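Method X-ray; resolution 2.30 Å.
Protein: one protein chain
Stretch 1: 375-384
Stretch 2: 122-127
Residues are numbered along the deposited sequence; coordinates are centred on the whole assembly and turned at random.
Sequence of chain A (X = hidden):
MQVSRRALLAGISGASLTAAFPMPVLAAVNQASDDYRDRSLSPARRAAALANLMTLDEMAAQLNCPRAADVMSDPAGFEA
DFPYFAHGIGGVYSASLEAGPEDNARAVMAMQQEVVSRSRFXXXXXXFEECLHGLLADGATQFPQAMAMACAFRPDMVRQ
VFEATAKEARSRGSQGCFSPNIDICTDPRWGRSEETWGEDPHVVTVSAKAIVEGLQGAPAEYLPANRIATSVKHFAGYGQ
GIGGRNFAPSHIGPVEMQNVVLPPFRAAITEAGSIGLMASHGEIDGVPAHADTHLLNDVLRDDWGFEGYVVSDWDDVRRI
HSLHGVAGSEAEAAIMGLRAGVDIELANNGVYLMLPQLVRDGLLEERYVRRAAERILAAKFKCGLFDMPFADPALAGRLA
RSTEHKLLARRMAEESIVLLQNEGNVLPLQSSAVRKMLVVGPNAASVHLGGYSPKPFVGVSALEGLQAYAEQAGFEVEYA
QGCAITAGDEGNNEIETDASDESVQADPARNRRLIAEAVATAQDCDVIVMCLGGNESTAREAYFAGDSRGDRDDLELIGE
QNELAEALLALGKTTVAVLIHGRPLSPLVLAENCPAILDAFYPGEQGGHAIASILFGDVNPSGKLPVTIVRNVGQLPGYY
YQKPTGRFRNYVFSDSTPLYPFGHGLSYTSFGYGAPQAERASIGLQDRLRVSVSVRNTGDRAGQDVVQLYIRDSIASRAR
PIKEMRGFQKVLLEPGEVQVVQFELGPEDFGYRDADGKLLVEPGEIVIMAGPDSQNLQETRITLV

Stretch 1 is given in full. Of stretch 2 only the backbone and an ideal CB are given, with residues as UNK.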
ATOM      1  N   ARG A 375      22.748  28.687  10.476  1.00 26.52           N
ATOM      2  CA  ARG A 375      22.300  27.496  11.199  1.00 17.46           C
ATOM      3  C   ARG A 375      23.466  26.556  11.460  1.00 19.40           C
ATOM      4  O   ARG A 375      23.663  26.080  12.587  1.00 21.68           O
ATOM      5  CB  ARG A 375      21.206  26.768  10.403  1.00 21.39           C
ATOM      6  CG  ARG A 375      19.877  27.475  10.384  1.00 21.40           C
ATOM      7  CD  ARG A 375      19.146  27.260   9.077  1.00 23.03           C
ATOM      8  NE  ARG A 375      17.781  27.767   9.160  1.00 23.40           N
ATOM      9  CZ  ARG A 375      16.851  27.598   8.225  1.00 23.25           C
ATOM     10  NH1 ARG A 375      17.125  26.931   7.112  1.00 21.68           N
ATOM     11  NH2 ARG A 375      15.643  28.107   8.406  1.00 24.09           N
ATOM     12  N   ILE A 376      24.254  26.290  10.414  1.00 20.55           N
ATOM     13  CA  ILE A 376      25.430  25.428  10.515  1.00 21.57           C
ATOM     14  C   ILE A 376      26.393  25.946  11.580  1.00 24.21           C
ATOM     15  O   ILE A 376      26.852  25.193  12.448  1.00 23.25           O
ATOM     16  CB  ILE A 376      26.123  25.332   9.149  1.00 21.44           C
ATOM     17  CG1 ILE A 376      25.200  24.679   8.126  1.00 24.20           C
ATOM     18  CG2 ILE A 376      27.450  24.575   9.279  1.00 23.36           C
ATOM     19  CD1 ILE A 376      24.891  23.236   8.458  1.00 21.33           C
ATOM     20  N   LEU A 377      26.726  27.241  11.509  1.00 30.90           N
ATOM     21  CA  LEU A 377      27.660  27.837  12.466  1.00 24.91           C
ATOM     22  C   LEU A 377      27.136  27.731  13.891  1.00 22.53           C
ATOM     23  O   LEU A 377      27.891  27.412  14.817  1.00 23.96           O
ATOM     24  CB  LEU A 377      27.911  29.297  12.096  1.00 24.59           C
ATOM     25  CG  LEU A 377      28.667  29.440  10.776  1.00 25.85           C
ATOM     26  CD1 LEU A 377      28.744  30.910  10.383  1.00 27.79           C
ATOM     27  CD2 LEU A 377      30.047  28.821  10.881  1.00 17.79           C
ATOM     28  N   ALA A 378      25.837  27.968  14.086  1.00 24.39           N
ATOM     29  CA  ALA A 378      25.282  27.897  15.433  1.00 23.04           C
ATOM     30  C   ALA A 378      25.391  26.485  15.987  1.00 27.24           C
ATOM     31  O   ALA A 378      25.703  26.293  17.172  1.00 25.11           O
ATOM     32  CB  ALA A 378      23.828  28.374  15.432  1.00 17.16           C
ATOM     33  N   ALA A 379      25.169  25.483  15.131  1.00 22.77           N
ATOM     34  CA  ALA A 379      25.314  24.103  15.571  1.00 23.85           C
ATOM     35  C   ALA A 379      26.760  23.813  15.948  1.00 21.57           C
ATOM     36  O   ALA A 379      27.024  23.143  16.956  1.00 23.59           O
ATOM     37  CB  ALA A 379      24.825  23.142  14.479  1.00 19.43           C
ATOM     38  N   LYS A 380      27.713  24.336  15.169  1.00 19.92           N
ATOM     39  CA  LYS A 380      29.123  24.107  15.481  1.00 26.68           C
ATOM     40  C   LYS A 380      29.499  24.728  16.829  1.00 22.83           C
ATOM     41  O   LYS A 380      30.177  24.092  17.645  1.00 28.60           O
ATOM     42  CB  LYS A 380      30.008  24.650  14.358  1.00 25.69           C
ATOM     43  CG  LYS A 380      29.841  23.907  13.057  1.00 19.13           C
ATOM     44  CD  LYS A 380      30.756  24.412  11.959  1.00 18.99           C
ATOM     45  CE  LYS A 380      30.884  23.334  10.866  1.00 18.31           C
ATOM     46  NZ  LYS A 380      31.709  23.749   9.690  1.00 17.26           N
ATOM     47  N   PHE A 381      29.054  25.956  17.091  1.00 21.11           N
ATOM     48  CA  PHE A 381      29.298  26.555  18.398  1.00 22.59           C
ATOM     49  C   PHE A 381      28.706  25.692  19.508  1.00 25.88           C
ATOM     50  O   PHE A 381      29.397  25.350  20.478  1.00 24.65           O
ATOM     51  CB  PHE A 381      28.738  27.985  18.438  1.00 26.81           C
ATOM     52  CG  PHE A 381      29.634  29.009  17.755  1.00 28.21           C
ATOM     53  CD1 PHE A 381      30.894  29.315  18.278  1.00 27.63           C
ATOM     54  CD2 PHE A 381      29.221  29.662  16.599  1.00 25.44           C
ATOM     55  CE1 PHE A 381      31.734  30.243  17.651  1.00 24.12           C
ATOM     56  CE2 PHE A 381      30.048  30.602  15.968  1.00 28.70           C
ATOM     57  CZ  PHE A 381      31.309  30.890  16.495  1.00 28.01           C
ATOM     58  N   LYS A 382      27.440  25.280  19.348  1.00 24.40           N
ATOM     59  CA  LYS A 382      26.769  24.452  20.349  1.00 22.08           C
ATOM     60  C   LYS A 382      27.523  23.147  20.620  1.00 24.35           C
ATOM     61  O   LYS A 382      27.572  22.675  21.765  1.00 23.40           O
ATOM     62  CB  LYS A 382      25.330  24.154  19.894  1.00 19.65           C
ATOM     63  CG  LYS A 382      24.524  23.314  20.902  1.00 25.39           C
ATOM     64  CD  LYS A 382      22.999  23.499  20.756  1.00 22.79           C
ATOM     65  CE  LYS A 382      22.253  22.724  21.833  1.00 26.08           C
ATOM     66  NZ  LYS A 382      20.762  22.843  21.740  1.00 40.21           N
ATOM     67  N   CYS A 383      28.103  22.538  19.582  1.00 17.47           N
ATOM     68  CA  CYS A 383      28.856  21.308  19.766  1.00 24.98           C
ATOM     69  C   CYS A 383      30.275  21.549  20.251  1.00 26.69           C
ATOM     70  O   CYS A 383      31.020  20.579  20.417  1.00 27.50           O
ATOM     71  CB  CYS A 383      28.886  20.504  18.464  1.00 20.30           C
ATOM     72  SG  CYS A 383      27.224  19.930  18.000  1.00 25.07           S
ATOM     73  N   GLY A 384      30.664  22.803  20.463  1.00 25.07           N
ATOM     74  CA  GLY A 384      31.972  23.101  21.014  1.00 26.22           C
ATOM     75  C   GLY A 384      33.127  23.015  20.047  1.00 28.00           C
ATOM     76  O   GLY A 384      34.277  22.977  20.497  1.00 31.08           O
ATOM     77  N   UNK A 122      39.141  30.058  11.565  1.00 29.29           N
ATOM     78  CA  UNK A 122      39.425  28.794  12.224  1.00 34.56           C
ATOM     79  C   UNK A 122      38.227  27.887  12.429  1.00 28.48           C
ATOM     80  O   UNK A 122      38.207  27.112  13.396  1.00 25.35           O
ATOM     81  CB  UNK A 122      40.067  29.074  13.584  1.00 34.56           C
ATOM     82  N   UNK A 123      37.230  27.955  11.549  1.00 25.80           N
ATOM     83  CA  UNK A 123      36.043  27.106  11.663  1.00 20.04           C
ATOM     84  C   UNK A 123      36.440  25.657  11.392  1.00 17.20           C
ATOM     85  O   UNK A 123      36.932  25.346  10.296  1.00 20.83           O
ATOM     86  CB  UNK A 123      34.947  27.559  10.696  1.00 20.04           C
ATOM     87  N   UNK A 124      36.280  24.751  12.350  1.00 18.89           N
ATOM     88  CA  UNK A 124      36.523  23.331  12.075  1.00 26.02           C
ATOM     89  C   UNK A 124      35.353  22.720  11.307  1.00 20.76           C
ATOM     90  O   UNK A 124      34.273  23.301  11.185  1.00 20.24           O
ATOM     91  CB  UNK A 124      36.754  22.564  13.379  1.00 26.02           C
ATOM     92  N   UNK A 125      35.597  21.530  10.774  1.00 25.13           N
ATOM     93  CA  UNK A 125      34.554  20.763  10.105  1.00 22.47           C
ATOM     94  C   UNK A 125      33.683  20.019  11.112  1.00 23.25           C
ATOM     95  O   UNK A 125      34.151  19.592  12.170  1.00 24.30           O
ATOM     96  CB  UNK A 125      35.174  19.775   9.115  1.00 22.47           C
ATOM     97  N   UNK A 126      32.391  19.888  10.792  1.00 25.24           N
ATOM     98  CA  UNK A 126      31.620  18.789  11.365  1.00 18.23           C
ATOM     99  C   UNK A 126      32.205  17.488  10.831  1.00 17.34           C
ATOM    100  O   UNK A 126      32.580  17.397   9.659  1.00 20.31           O
ATOM    101  CB  UNK A 126      30.132  18.909  11.030  1.00 18.23           C
ATOM    102  N   UNK A 127      32.338  16.500  11.702  1.00 18.05           N
ATOM    103  CA  UNK A 127      32.833  15.182  11.328  1.00 22.48           C
ATOM    104  C   UNK A 127      31.679  14.225  11.590  1.00 27.22           C
ATOM    105  O   UNK A 127      31.408  13.875  12.746  1.00 23.12           O
ATOM    106  CB  UNK A 127      34.093  14.792  12.103  1.00 22.48           C
TER

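Position 122 has positive phi, 69°, with psi 30°, and nothing of the helix lies within 5.5 Å of its ideal CB. The backbone alone argues for glycine, with asparagine or aspartate as the usual alternatives. The residue is Gly-122, and it makes no contact with the helix.

At position 123 the CA-to-CB bond points toward the helix. The ideal CB stands 5.1 Å from Leu-377 CD2 and also 5.1 Å from Lys-380 NZ, so one neighbour is greasy and the other charged. An acid might answer the lysine; a branched or long aliphatic chain would suit the leucine and lie along the lysine as well. The deposited Ile-123 takes the apolar option. Its CD1 packs 4.0 Å from Leu-377 CD2, while its CG2 lies 3.7 Å from Lys-380 NZ, a contact that leaves the ammonium to find its polar partner elsewhere.

That partner is backbone. At position 124 the CB points sideways with no helix atom within 5.5 Å, so the side chain is weakly specified; phi of -77° and psi of 167° admit many residues, proline included. The residue is Pro-124. What matters here is its carbonyl: Lys-380, extended beyond an m chi1 with its remaining chi angles all t, donates a hydrogen bond from NZ to Pro-124 O at 3.0 Å. Any residue supplies that acceptor, provided the loop holds it in place.

Position 125 turns its CB away, 5.3 Å from Lys-380 NZ, and the helix makes little demand on its side chain. It is Ala-125, whose CA approaches Lys-380 NZ to 4.1 Å.

Position 126 carries the most contact. Its CB points sideways, but 4.5 Å from Lys-380 CE, and a side chain reaching back to the helix would meet the lysine methylenes, Ala-379 and Cys-383. The small alanine leaves room for something broad: an aromatic ring, methionine or leucine would be reasonable. Phe-126 fills the space, with chi1 at -97°, between wells, and the end of its ring nearer the helix than its CB. Lys-380 CG sits 3.5 Å from Phe-126 CE2, and Ala-379 CB 3.8 Å from Phe-126 CZ. Cys-383 SG meets the ring edge, 3.9 Å from Phe-126 CE1 and close to the ring plane. Lys-380 thus serves two ends: its aliphatic stem packs on the ring while its ammonium reaches the loop.

Position 127 is extended, at phi -117° and psi 102°, and out of the helix's reach; beta-branched residues suit such angles. Val-127 is one, with chi1 t.

Stretch 2 (122-127) GIPAFV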
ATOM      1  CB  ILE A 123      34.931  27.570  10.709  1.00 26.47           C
ATOM      2  CG1 ILE A 123      34.660  29.071  10.895  1.00 17.05           C
ATOM      3  CG2 ILE A 123      33.649  26.716  10.906  1.00 22.38           C
ATOM      4  CD1 ILE A 123      33.775  29.712   9.802  1.00 22.91           C
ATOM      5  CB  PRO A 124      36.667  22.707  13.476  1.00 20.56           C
ATOM      6  CG  PRO A 124      36.581  23.878  14.460  1.00 20.17           C
ATOM      7  CD  PRO A 124      35.835  24.959  13.737  1.00 19.39           C
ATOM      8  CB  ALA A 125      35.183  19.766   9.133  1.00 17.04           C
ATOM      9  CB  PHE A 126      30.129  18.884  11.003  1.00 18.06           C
ATOM     10  CG  PHE A 126      29.275  19.529  12.075  1.00 24.01           C
ATOM     11  CD1 PHE A 126      29.299  19.068  13.383  1.00 20.33           C
ATOM     12  CD2 PHE A 126      28.457  20.608  11.774  1.00 22.93           C
ATOM     13  CE1 PHE A 126      28.519  19.674  14.370  1.00 22.49           C
ATOM     14  CE2 PHE A 126      27.668  21.217  12.764  1.00 21.09           C
ATOM     15  CZ  PHE A 126      27.702  20.749  14.054  1.00 19.35           C
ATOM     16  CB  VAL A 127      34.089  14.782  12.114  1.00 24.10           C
ATOM     17  CG1 VAL A 127      34.556  13.379  11.717  1.00 19.65           C
ATOM     18  CG2 VAL A 127      35.196  15.802  11.883  1.00 28.04           C
TER
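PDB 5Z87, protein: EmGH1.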